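Putative nisin-resistance protein (Streptococcus agalactiae 515, PDB 4Y68) is a lipoprotein of peptidase family S41 that probably confers resistance to the lantibiotic nisin by cleaving it. Local coordinates at residues A[38-43]-A[60-65]; A[129-134]-A[201-206]. One frame throughout, in Å; residues are numbered along the deposited sequence.

Contact 1 of 2, residues A[38-43]-A[60-65]; sequences VILDRV and QRSEKK
L40 of helix 32-46 reaches across to helix 55-66 and meets its 60-65 segment at two neighbouring residues, S62 and E63. Its methyl CD1 does most of the touching, lying 3.7 Å from S62 OG and equally 3.7 Å from CG of E63, while CD2 sits a little farther from the hydroxyl, 3.9 Å from S62 OG. The leucine holds CG anti to its carbonyl carbon (chi1 -65°), and chi2 of 175° sends CD1 out in line with the chain, toward S62 and E63. L40 and E63 have the closest CA atoms of the two segments, 8.6 Å apart. S62 points at the leucine as well. E63 enters differently: the aliphatic CG meets CD1, and the extended chain beyond it carries the carboxylate on to R59, one turn earlier in the same helix, which takes OE2 in a salt bridge. R59 also forms a salt bridge with D41, and so probably offsets two carboxylates that would otherwise repel. Around this small buried contact, R59 and L66 also touch L40, A82 of helix 72-87 packs on L40 and I78 and V79 on S62, making a three-helix cluster, while I39 and R42 turn to L268 of strand 267-276.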
loop_
_atom_site.group_PDB
_atom_site.type_symbol
_atom_site.label_atom_id
_atom_site.label_comp_id
_atom_site.label_asym_id
_atom_site.label_seq_id
_atom_site.Cartn_x
_atom_site.Cartn_y
_atom_site.Cartn_z
ATOM N N VAL A 38 1.983 -6.844 -24.608
ATOM C CA VAL A 38 2.520 -7.405 -23.371
ATOM C C VAL A 38 1.718 -6.916 -22.174
ATOM O O VAL A 38 1.429 -7.681 -21.264
ATOM C CB VAL A 38 4.015 -7.026 -23.169
ATOM C CG1 VAL A 38 4.397 -7.134 -21.687
ATOM C CG2 VAL A 38 4.895 -7.905 -24.034
ATOM N N ILE A 39 1.347 -5.641 -22.177
ATOM C CA ILE A 39 0.558 -5.106 -21.071
ATOM C C ILE A 39 -0.852 -5.703 -21.056
ATOM O O ILE A 39 -1.385 -6.023 -20.002
ATOM C CB ILE A 39 0.466 -3.575 -21.125
ATOM C CG1 ILE A 39 1.875 -2.961 -21.017
ATOM C CG2 ILE A 39 -0.490 -3.063 -20.010
ATOM C CD1 ILE A 39 1.939 -1.472 -21.426
ATOM N N LEU A 40 -1.443 -5.881 -22.230
ATOM C CA LEU A 40 -2.779 -6.459 -22.320
ATOM C C LEU A 40 -2.784 -7.911 -21.822
ATOM O O LEU A 40 -3.693 -8.311 -21.091
ATOM C CB LEU A 40 -3.313 -6.354 -23.763
ATOM C CG LEU A 40 -3.541 -4.917 -24.271
ATOM C CD1 LEU A 40 -3.957 -4.901 -25.739
ATOM C CD2 LEU A 40 -4.592 -4.159 -23.418
ATOM N N ASP A 41 -1.763 -8.687 -22.179
ATOM C CA ASP A 41 -1.648 -10.052 -21.674
ATOM C C ASP A 41 -1.629 -10.097 -20.131
ATOM O O ASP A 41 -2.346 -10.894 -19.521
ATOM C CB ASP A 41 -0.380 -10.729 -22.222
ATOM C CG ASP A 41 -0.489 -11.092 -23.705
ATOM O OD1 ASP A 41 -1.609 -11.290 -24.220
ATOM O OD2 ASP A 41 0.558 -11.195 -24.357
ATOM N N ARG A 42 -0.812 -9.248 -19.506
ATOM C CA ARG A 42 -0.716 -9.216 -18.042
ATOM C C ARG A 42 -2.029 -8.839 -17.418
ATOM O O ARG A 42 -2.467 -9.451 -16.444
ATOM C CB ARG A 42 0.332 -8.209 -17.568
ATOM C CG ARG A 42 1.729 -8.662 -17.716
ATOM C CD ARG A 42 2.107 -9.705 -16.668
ATOM N NE ARG A 42 3.512 -10.044 -16.853
ATOM C CZ ARG A 42 4.061 -11.204 -16.520
ATOM N NH1 ARG A 42 3.321 -12.161 -15.962
ATOM N NH2 ARG A 42 5.352 -11.402 -16.752
ATOM N N VAL A 43 -2.646 -7.802 -17.976
ATOM C CA VAL A 43 -3.918 -7.331 -17.464
ATOM C C VAL A 43 -4.928 -8.456 -17.517
ATOM O O VAL A 43 -5.601 -8.736 -16.519
ATOM C CB VAL A 43 -4.419 -6.112 -18.245
ATOM C CG1 VAL A 43 -5.865 -5.787 -17.857
ATOM C CG2 VAL A 43 -3.504 -4.930 -17.989
ATOM N N GLN A 60 -9.958 -5.545 -27.798
ATOM C CA GLN A 60 -9.899 -5.557 -29.258
ATOM C C GLN A 60 -9.672 -4.147 -29.784
ATOM O O GLN A 60 -8.820 -3.927 -30.642
ATOM C CB GLN A 60 -11.181 -6.165 -29.853
ATOM C CG GLN A 60 -11.364 -5.944 -31.361
ATOM C CD GLN A 60 -12.113 -4.643 -31.700
ATOM O OE1 GLN A 60 -12.866 -4.089 -30.873
ATOM N NE2 GLN A 60 -11.906 -4.151 -32.922
ATOM N N ARG A 61 -10.413 -3.183 -29.248
ATOM C CA ARG A 61 -10.257 -1.802 -29.690
ATOM C C ARG A 61 -8.838 -1.309 -29.424
ATOM O O ARG A 61 -8.269 -0.524 -30.191
ATOM C CB ARG A 61 -11.263 -0.888 -28.996
ATOM C CG ARG A 61 -11.089 0.567 -29.405
ATOM C CD ARG A 61 -12.284 1.439 -29.005
ATOM N NE ARG A 61 -12.490 1.472 -27.562
ATOM C CZ ARG A 61 -13.522 0.917 -26.940
ATOM N NH1 ARG A 61 -14.465 0.297 -27.633
ATOM N NH2 ARG A 61 -13.618 0.994 -25.623
ATOM N N SER A 62 -8.268 -1.776 -28.319
ATOM C CA SER A 62 -6.928 -1.369 -27.944
ATOM C C SER A 62 -5.877 -1.971 -28.894
ATOM O O SER A 62 -4.967 -1.289 -29.356
ATOM C CB SER A 62 -6.676 -1.784 -26.497
ATOM O OG SER A 62 -5.366 -1.455 -26.117
ATOM N N GLU A 63 -6.024 -3.256 -29.195
ATOM C CA GLU A 63 -5.151 -3.930 -30.162
ATOM C C GLU A 63 -5.192 -3.287 -31.557
ATOM O O GLU A 63 -4.173 -3.199 -32.240
ATOM C CB GLU A 63 -5.522 -5.409 -30.255
ATOM C CG GLU A 63 -5.195 -6.163 -28.994
ATOM C CD GLU A 63 -5.853 -7.505 -28.934
ATOM O OE1 GLU A 63 -6.736 -7.753 -29.772
ATOM O OE2 GLU A 63 -5.496 -8.316 -28.048
ATOM N N LYS A 64 -6.364 -2.817 -31.968
ATOM C CA LYS A 64 -6.494 -2.174 -33.279
ATOM C C LYS A 64 -5.659 -0.897 -33.322
ATOM O O LYS A 64 -4.887 -0.690 -34.257
ATOM C CB LYS A 64 -7.962 -1.882 -33.612
ATOM C CG LYS A 64 -8.168 -1.166 -34.953
ATOM C CD LYS A 64 -9.597 -1.298 -35.466
ATOM C CE LYS A 64 -10.274 0.064 -35.668
ATOM N NZ LYS A 64 -11.613 -0.049 -36.341
ATOM N N LYS A 65 -5.775 -0.057 -32.297
ATOM C CA LYS A 65 -4.931 1.132 -32.227
ATOM C C LYS A 65 -3.434 0.767 -32.144
ATOM O O LYS A 65 -2.597 1.448 -32.733
ATOM C CB LYS A 65 -5.332 2.007 -31.027
ATOM C CG LYS A 65 -6.810 2.413 -31.016
ATOM C CD LYS A 65 -7.051 3.567 -30.037
ATOM C CE LYS A 65 -8.497 4.074 -30.094
ATOM N NZ LYS A 65 -9.480 3.203 -29.364
#

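Contact 2 of 2, residues A[129-134]-A[201-206]; sequences LDKRSI and LEALKI
K131 and A203 meet where the start of helix 131-147, in the beta-alpha-beta crossover from strand 118-122 to its parallel neighbour 152-156 in the mixed sheet, comes up against the turn at 201-206. The lysine NZ donates to the backbone O of A203 at 3.0 Å, approaching at a C=O...N angle of 126° and tilted 24° from the carbonyl plane. Its chain leaves with CG anti to the backbone N and runs extended as far as CE, then bends at chi4 (-79°) to bring the ammonium group to the oxygen; CE lies 3.5 Å from the same A203 O. K205 comes alongside with its CE 4.1 Å from K131 NZ, but the two ammonium groups stay apart.

Deeper in, I134 and L204 cross at about a right angle, CD1 of I134 lying 3.6 Å from CD2 of L204. P167 and I166 of helix 165-171 pack against I134 and L204 respectively, helping to bury this pair, whereas K131 is exposed.

In the turn, L201 O accepts from both L204 N and I206 N, which reach it from opposite faces of its plane. At the helix start D130 is the N-cap: its OD1 accepts from S133 N at 2.9 Å, from above the carboxylate plane, and its OD2 takes the S133 hydroxyl on the syn lone pair, with OG 2.6 Å away.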
loop_
_atom_site.group_PDB
_atom_site.type_symbol
_atom_site.label_atom_id
_atom_site.label_comp_id
_atom_site.label_asym_id
_atom_site.label_seq_id
_atom_site.Cartn_x
_atom_site.Cartn_y
_atom_site.Cartn_z
ATOM N N LEU A 129 12.539 1.757 -2.756
ATOM C CA LEU A 129 12.793 0.314 -2.761
ATOM C C LEU A 129 14.152 -0.005 -2.165
ATOM O O LEU A 129 14.343 -1.065 -1.589
ATOM C CB LEU A 129 12.747 -0.260 -4.189
ATOM C CG LEU A 129 11.459 -0.111 -4.989
ATOM C CD1 LEU A 129 11.588 -0.836 -6.328
ATOM C CD2 LEU A 129 10.306 -0.661 -4.146
ATOM N N ASP A 130 15.101 0.911 -2.341
ATOM C CA ASP A 130 16.471 0.670 -1.920
ATOM C C ASP A 130 16.568 0.406 -0.419
ATOM O O ASP A 130 15.924 1.064 0.399
ATOM C CB ASP A 130 17.366 1.845 -2.316
ATOM C CG ASP A 130 17.207 3.004 -1.410
ATOM O OD1 ASP A 130 18.014 3.113 -0.461
ATOM O OD2 ASP A 130 16.259 3.790 -1.625
ATOM N N LYS A 131 17.380 -0.585 -0.081
ATOM C CA LYS A 131 17.492 -1.126 1.274
ATOM C C LYS A 131 17.829 -0.081 2.338
ATOM O O LYS A 131 17.349 -0.153 3.477
ATOM C CB LYS A 131 18.561 -2.220 1.266
ATOM C CG LYS A 131 18.610 -3.153 2.456
ATOM C CD LYS A 131 19.724 -4.191 2.216
ATOM C CE LYS A 131 19.519 -5.487 3.002
ATOM N NZ LYS A 131 19.898 -5.433 4.443
ATOM N N ARG A 132 18.670 0.878 1.975
ATOM C CA ARG A 132 19.133 1.864 2.946
ATOM C C ARG A 132 17.994 2.776 3.359
ATOM O O ARG A 132 17.753 2.964 4.547
ATOM C CB ARG A 132 20.305 2.688 2.394
ATOM C CG ARG A 132 20.819 3.741 3.381
ATOM C CD ARG A 132 22.095 4.461 2.902
ATOM N NE ARG A 132 23.310 3.684 3.160
ATOM C CZ ARG A 132 23.968 2.983 2.236
ATOM N NH1 ARG A 132 23.538 2.962 0.976
ATOM N NH2 ARG A 132 25.063 2.304 2.569
ATOM N N SER A 133 17.290 3.323 2.373
ATOM C CA SER A 133 16.169 4.213 2.634
ATOM C C SER A 133 15.081 3.542 3.457
ATOM O O SER A 133 14.530 4.151 4.381
ATOM C CB SER A 133 15.552 4.718 1.327
ATOM O OG SER A 133 16.506 5.327 0.490
ATOM N N ILE A 134 14.735 2.307 3.097
ATOM C CA ILE A 134 13.592 1.676 3.745
ATOM C C ILE A 134 13.982 1.257 5.139
ATOM O O ILE A 134 13.137 1.216 6.012
ATOM C CB ILE A 134 13.035 0.445 2.974
ATOM C CG1 ILE A 134 14.037 -0.703 2.981
ATOM C CG2 ILE A 134 12.583 0.829 1.563
ATOM C CD1 ILE A 134 13.496 -1.996 2.351
ATOM N N LEU A 201 11.507 -8.685 7.148
ATOM C CA LEU A 201 12.117 -7.972 8.261
ATOM C C LEU A 201 13.642 -8.091 8.239
ATOM O O LEU A 201 14.347 -7.135 8.572
ATOM C CB LEU A 201 11.576 -8.492 9.594
ATOM C CG LEU A 201 10.097 -8.267 9.893
ATOM C CD1 LEU A 201 9.818 -8.648 11.309
ATOM C CD2 LEU A 201 9.669 -6.833 9.640
ATOM N N GLU A 202 14.142 -9.268 7.862
ATOM C CA GLU A 202 15.582 -9.513 7.796
ATOM C C GLU A 202 16.277 -8.389 7.012
ATOM O O GLU A 202 17.264 -7.829 7.468
ATOM C CB GLU A 202 15.873 -10.888 7.168
ATOM C CG GLU A 202 15.558 -12.110 8.078
ATOM C CD GLU A 202 14.054 -12.435 8.179
ATOM O OE1 GLU A 202 13.262 -11.938 7.345
ATOM O OE2 GLU A 202 13.660 -13.183 9.105
ATOM N N ALA A 203 15.736 -8.051 5.847
ATOM C CA ALA A 203 16.221 -6.928 5.055
ATOM C C ALA A 203 16.315 -5.587 5.820
ATOM O O ALA A 203 17.186 -4.782 5.536
ATOM C CB ALA A 203 15.342 -6.748 3.855
ATOM N N LEU A 204 15.410 -5.344 6.762
ATOM C CA LEU A 204 15.422 -4.114 7.539
ATOM C C LEU A 204 16.345 -4.231 8.758
ATOM O O LEU A 204 16.440 -3.303 9.564
ATOM C CB LEU A 204 14.010 -3.771 8.000
ATOM C CG LEU A 204 12.900 -3.876 6.948
ATOM C CD1 LEU A 204 11.527 -3.574 7.549
ATOM C CD2 LEU A 204 13.188 -2.951 5.784
ATOM N N LYS A 205 16.997 -5.387 8.884
ATOM C CA LYS A 205 17.756 -5.774 10.081
ATOM C C LYS A 205 16.953 -5.530 11.347
ATOM O O LYS A 205 17.452 -4.950 12.302
ATOM C CB LYS A 205 19.100 -5.032 10.164
ATOM C CG LYS A 205 19.875 -4.983 8.835
ATOM C CD LYS A 205 21.379 -4.822 9.066
ATOM C CE LYS A 205 22.125 -4.547 7.766
ATOM N NZ LYS A 205 23.576 -4.227 7.994
ATOM N N ILE A 206 15.699 -5.960 11.330
ATOM C CA ILE A 206 14.846 -5.930 12.507
ATOM C C ILE A 206 14.575 -7.368 12.936
ATOM O O ILE A 206 14.363 -8.238 12.099
ATOM C CB ILE A 206 13.520 -5.211 12.233
ATOM C CG1 ILE A 206 13.750 -3.722 11.988
ATOM C CG2 ILE A 206 12.553 -5.418 13.390
ATOM C CD1 ILE A 206 12.466 -2.929 11.872
#

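Overall arrangement
Contact 1 closes before contact 2 opens along the chain, and the two lie far apart: their centres are 36 Å from each other and their nearest atoms about 16 Å. Residues 38-43 and 60-65 belong to the N-terminal helices, with the centre of contact 1 about 26 Å from that of the chain, whereas the centre of contact 2 is about 17 Å from it, and both its segments belong to the S41 peptidase part of the sequence. A bound MES molecule, probably from the crystallisation liquor, comes about 3 Å from the side chain of A203. It may mark a pocket beside contact 2, whereas contact 1 is in the separate N-terminal helices.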